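SH3 domain-containing protein (Dictyostelium discoideum, PDB 4NQI) remodels membranes through its I-BAR domain, controlling osmoregulation, phagocytosis and cytokinesis, and probably binds phosphatidylinositol lipids. Local coordinates at the interface of chains A and B. Coordinates in Å, arbitrary orientation; residue numbers count along the deposited sequence, not the author numbering. Chains: chain A/B, SH3 domain-containing protein.

Contact 1: the interface of chains A and B. Residues chain A 26, 30-31, 34-35, 184, 188; chain B 65, 69-70.
The imidazole of B:His69 lies flat against the side-chain amide of A:Asn30, in the I-BAR (IRSp53/MIM homology) domain dimer of IBARa. Ring and amide planes are 17° apart, a stack in which ND2 of A:Asn30 sits over one face, displaced toward the rim, 3.2 Å from CD2 of B:His69. The amide carbon CG of A:Asn30 lies nearly over the middle of the same face, 3.7 Å from CE1 of B:His69. Both residues turn CG away from their own carbonyl carbon (chi1 -71° for B:His69), which lets the ring lie across the amide. An alanine in place of B:His69 would probably leave the amide of A:Asn30 without its flat partner and freer to turn. This is the closely packed part of the contact, and B:His69 and B:Asn70, in the loop between the 3-10 turn and helix 72-140 of chain B, bury the most surface in it.

Next to the stack, OD1 of B:Asn70 accepts a nearly straight hydrogen bond from the amide ND2 of A:Asn26 (3.1 Å, 168° at H). The acceptor lies in the amide plane of A:Asn26, whereas the donor stands above the carbonyl plane of B:Asn70. NE2 of A:His188 offers the same oxygen a weak, bent bond, its ring turned nearly perpendicular to the B:Asn70 amide.

Toward B:Arg65 the fit is looser: CD1 of A:Leu34 touches the backbone O of B:Arg65 at 3.6 Å. A:Ser31 and A:Phe35 contribute little surface. The OG hydroxyl of A:Ser31 hydrogen-bonds instead to the backbone O of A:Asn26 (2.9 Å), within its own helix.

Contact 2: the interface of chains A and B. Residues chain A 230, 235, 238; chain B 16, 174, 177-178.
NH2 of B:Arg178 meets both carboxylate oxygens of A:Glu235. It can hydrogen-bond to OE2 of A:Glu235 at 3.1 Å. OE1 of A:Glu235 lies at 2.5 Å from the same NH2, marking a close salt bridge, but the N-H does not point at it, so this approach is ionic rather than a directed hydrogen bond. The two side chains lie roughly perpendicular and their carboxylate and guanidinium planes are turned 55° apart, so the pair is not the flat, two-pronged kind. A bend in the A:Glu235 chain (chi2 -74°) brings the carboxylate round to the guanidinium tip, while B:Arg178 reaches toward it with its chain extended from CG to NE.

The arginine is also flanked by carbon. CD2 of A:Leu230 packs against its aliphatic stem, 3.6 Å from CG of B:Arg178, and CD1 of A:Ile238 comes equally near to NH1, on the arm of the guanidinium that A:Glu235 does not hold. These apolar groups from chain A hold the arginine stem and NH1 in place and may partly shield the guanidinium.

Beyond the arginine, the branches of A:Ile238 divide the apolar work. CG2 of A:Ile238 presses on the methyl CB of B:Ala174 at 3.8 Å, and CG1 meets CD2 of B:Leu177 at 4.1 Å as the two side chains run antiparallel alongside each other. B:Val16 adds only a slight contact from its own helix.

Together these groups dock the short helix 232-241 of chain A, the last one modelled in this construct, onto helix 152-224 of chain B, fastening the last helix of one I-BAR domain to its partner in the dimer.

Contact 1: the interface of chains A and B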
loop_
_atom_site.group_PDB
_atom_site.type_symbol
_atom_site.label_atom_id
_atom_site.label_comp_id
_atom_site.label_asym_id
_atom_site.label_seq_id
_atom_site.Cartn_x
_atom_site.Cartn_y
_atom_site.Cartn_z
ATOM N N ASN A 26 8.607 36.079 2.672
ATOM C CA ASN A 26 8.056 34.728 2.587
ATOM C C ASN A 26 9.113 33.670 2.263
ATOM O O ASN A 26 9.147 32.603 2.881
ATOM C CB ASN A 26 6.935 34.672 1.548
ATOM C CG ASN A 26 6.296 33.299 1.454
ATOM O OD1 ASN A 26 6.119 32.614 2.463
ATOM N ND2 ASN A 26 5.952 32.885 0.238
ATOM N N ASN A 30 9.305 32.589 6.168
ATOM C CA ASN A 30 8.214 31.625 6.301
ATOM C C ASN A 30 8.477 30.253 5.673
ATOM O O ASN A 30 8.264 29.223 6.309
ATOM C CB ASN A 30 6.918 32.212 5.726
ATOM C CG ASN A 30 6.454 33.453 6.466
ATOM O OD1 ASN A 30 6.736 33.623 7.654
ATOM N ND2 ASN A 30 5.733 34.324 5.767
ATOM N N SER A 31 8.934 30.251 4.425
ATOM C CA SER A 31 9.046 29.026 3.626
ATOM C C SER A 31 10.004 27.927 4.126
ATOM O O SER A 31 9.612 26.761 4.169
ATOM C CB SER A 31 9.332 29.362 2.156
ATOM O OG SER A 31 8.283 30.135 1.603
ATOM N N LEU A 34 8.565 25.682 6.846
ATOM C CA LEU A 34 7.389 24.979 6.332
ATOM C C LEU A 34 7.776 23.808 5.433
ATOM O O LEU A 34 7.232 22.710 5.562
ATOM C CB LEU A 34 6.462 25.936 5.574
ATOM C CG LEU A 34 5.560 26.849 6.410
ATOM C CD1 LEU A 34 4.668 27.722 5.528
ATOM C CD2 LEU A 34 4.715 26.024 7.368
ATOM N N PHE A 35 8.716 24.046 4.523
ATOM C CA PHE A 35 9.167 23.008 3.599
ATOM C C PHE A 35 10.035 21.950 4.286
ATOM O O PHE A 35 10.054 20.790 3.869
ATOM C CB PHE A 35 9.900 23.630 2.406
ATOM C CG PHE A 35 8.981 24.187 1.352
ATOM C CD1 PHE A 35 8.476 25.477 1.454
ATOM C CD2 PHE A 35 8.624 23.418 0.255
ATOM C CE1 PHE A 35 7.632 25.986 0.482
ATOM C CE2 PHE A 35 7.780 23.922 -0.720
ATOM C CZ PHE A 35 7.283 25.206 -0.606
ATOM N N GLU A 184 10.154 32.342 -6.527
ATOM C CA GLU A 184 9.202 31.575 -5.732
ATOM C C GLU A 184 8.522 30.501 -6.578
ATOM O O GLU A 184 8.291 29.381 -6.107
ATOM C CB GLU A 184 8.159 32.504 -5.106
ATOM C CG GLU A 184 7.284 31.844 -4.052
ATOM C CD GLU A 184 6.487 32.850 -3.239
ATOM O OE1 GLU A 184 5.741 33.653 -3.841
ATOM O OE2 GLU A 184 6.612 32.842 -1.997
ATOM N N HIS A 188 8.674 26.320 -6.067
ATOM C CA HIS A 188 7.499 25.468 -5.942
ATOM C C HIS A 188 7.442 24.422 -7.058
ATOM O O HIS A 188 7.004 23.291 -6.837
ATOM C CB HIS A 188 6.232 26.323 -5.943
ATOM C CG HIS A 188 6.100 27.226 -4.756
ATOM N ND1 HIS A 188 6.838 27.051 -3.597
ATOM C CD2 HIS A 188 5.320 28.304 -4.541
ATOM C CE1 HIS A 188 6.511 27.985 -2.730
ATOM N NE2 HIS A 188 5.588 28.764 -3.272
ATOM N N ARG B 65 -0.319 23.021 5.362
ATOM C CA ARG B 65 0.266 24.181 6.029
ATOM C C ARG B 65 1.093 25.063 5.088
ATOM O O ARG B 65 1.399 26.207 5.423
ATOM C CB ARG B 65 1.102 23.747 7.240
ATOM C CG ARG B 65 0.279 23.172 8.391
ATOM C CD ARG B 65 1.142 22.922 9.622
ATOM N NE ARG B 65 1.796 24.146 10.072
ATOM C CZ ARG B 65 1.248 25.019 10.910
ATOM N NH1 ARG B 65 0.033 24.802 11.398
ATOM N NH2 ARG B 65 1.915 26.110 11.261
ATOM N N HIS B 69 0.914 30.544 3.793
ATOM C CA HIS B 69 1.618 31.701 3.242
ATOM C C HIS B 69 1.747 31.650 1.720
ATOM O O HIS B 69 2.194 32.616 1.099
ATOM C CB HIS B 69 3.007 31.827 3.875
ATOM C CG HIS B 69 2.983 32.251 5.311
ATOM N ND1 HIS B 69 3.326 31.406 6.344
ATOM C CD2 HIS B 69 2.661 33.435 5.883
ATOM C CE1 HIS B 69 3.216 32.051 7.492
ATOM N NE2 HIS B 69 2.814 33.285 7.240
ATOM N N ASN B 70 1.358 30.526 1.125
ATOM C CA ASN B 70 1.443 30.370 -0.324
ATOM C C ASN B 70 0.079 30.142 -0.975
ATOM O O ASN B 70 -0.508 29.060 -0.857
ATOM C CB ASN B 70 2.412 29.237 -0.687
ATOM C CG ASN B 70 3.792 29.435 -0.085
ATOM O OD1 ASN B 70 4.572 30.270 -0.547
ATOM N ND2 ASN B 70 4.101 28.664 0.953
#

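Contact 2: the interface of chains A and B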
loop_
_atom_site.group_PDB
_atom_site.type_symbol
_atom_site.label_atom_id
_atom_site.label_comp_id
_atom_site.label_asym_id
_atom_site.label_seq_id
_atom_site.Cartn_x
_atom_site.Cartn_y
_atom_site.Cartn_z
ATOM N N LEU A 230 -13.682 -34.351 -4.575
ATOM C CA LEU A 230 -12.570 -35.238 -4.265
ATOM C C LEU A 230 -11.686 -35.407 -5.498
ATOM O O LEU A 230 -12.182 -35.715 -6.583
ATOM C CB LEU A 230 -13.082 -36.602 -3.800
ATOM C CG LEU A 230 -12.039 -37.533 -3.175
ATOM C CD1 LEU A 230 -11.571 -36.981 -1.840
ATOM C CD2 LEU A 230 -12.554 -38.959 -3.011
ATOM N N GLU A 235 -10.028 -40.816 -5.714
ATOM C CA GLU A 235 -11.063 -41.693 -6.263
ATOM C C GLU A 235 -10.484 -42.963 -6.890
ATOM O O GLU A 235 -11.068 -44.041 -6.785
ATOM C CB GLU A 235 -11.896 -40.929 -7.299
ATOM C CG GLU A 235 -12.733 -39.783 -6.725
ATOM C CD GLU A 235 -13.945 -40.271 -5.948
ATOM O OE1 GLU A 235 -14.158 -41.502 -5.878
ATOM O OE2 GLU A 235 -14.690 -39.424 -5.409
ATOM N N ILE A 238 -9.019 -45.310 -4.039
ATOM C CA ILE A 238 -10.114 -46.062 -3.435
ATOM C C ILE A 238 -10.461 -47.286 -4.285
ATOM O O ILE A 238 -10.547 -48.404 -3.772
ATOM C CB ILE A 238 -11.379 -45.187 -3.262
ATOM C CG1 ILE A 238 -11.158 -44.112 -2.192
ATOM C CG2 ILE A 238 -12.580 -46.043 -2.901
ATOM C CD1 ILE A 238 -12.404 -43.312 -1.853
ATOM N N VAL B 16 -5.644 -46.535 1.690
ATOM C CA VAL B 16 -6.818 -45.750 2.092
ATOM C C VAL B 16 -6.724 -45.308 3.554
ATOM O O VAL B 16 -6.894 -44.129 3.873
ATOM C CB VAL B 16 -8.133 -46.538 1.876
ATOM C CG1 VAL B 16 -9.282 -45.899 2.647
ATOM C CG2 VAL B 16 -8.471 -46.634 0.394
ATOM N N ALA B 174 -13.174 -46.041 3.089
ATOM C CA ALA B 174 -13.219 -45.148 1.933
ATOM C C ALA B 174 -14.110 -43.931 2.187
ATOM O O ALA B 174 -13.794 -42.823 1.747
ATOM C CB ALA B 174 -13.686 -45.903 0.700
ATOM N N LEU B 177 -12.230 -41.620 4.380
ATOM C CA LEU B 177 -11.166 -40.950 3.637
ATOM C C LEU B 177 -11.705 -39.707 2.932
ATOM O O LEU B 177 -11.102 -38.633 3.007
ATOM C CB LEU B 177 -10.526 -41.891 2.616
ATOM C CG LEU B 177 -9.481 -41.227 1.713
ATOM C CD1 LEU B 177 -8.337 -40.663 2.541
ATOM C CD2 LEU B 177 -8.958 -42.197 0.667
ATOM N N ARG B 178 -12.835 -39.867 2.245
ATOM C CA ARG B 178 -13.535 -38.748 1.623
ATOM C C ARG B 178 -13.830 -37.673 2.655
ATOM O O ARG B 178 -13.533 -36.497 2.444
ATOM C CB ARG B 178 -14.864 -39.210 1.026
ATOM C CG ARG B 178 -14.769 -39.883 -0.328
ATOM C CD ARG B 178 -16.150 -40.004 -0.962
ATOM N NE ARG B 178 -16.082 -40.387 -2.370
ATOM C CZ ARG B 178 -15.981 -41.641 -2.798
ATOM N NH1 ARG B 178 -15.932 -42.639 -1.926
ATOM N NH2 ARG B 178 -15.926 -41.898 -4.097
#

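About 73 Å separates the C-alpha centres of contact 1 and contact 2, which lie toward opposite ends of the elongated dimer. They share the first long helix, 15-64: chain A uses it in contact 1, chain B in contact 2. The third long helix also serves both, through A:His188 in the one and B:Arg178 in the other. Two-fold symmetry repeats each contact with the chains exchanged, so each end of the dimer carries a loop contact and a contact of the last modelled helix. Joining the subunits at widely spaced points would probably help to hold the rod-like I-BAR dimer in shape for membrane remodelling.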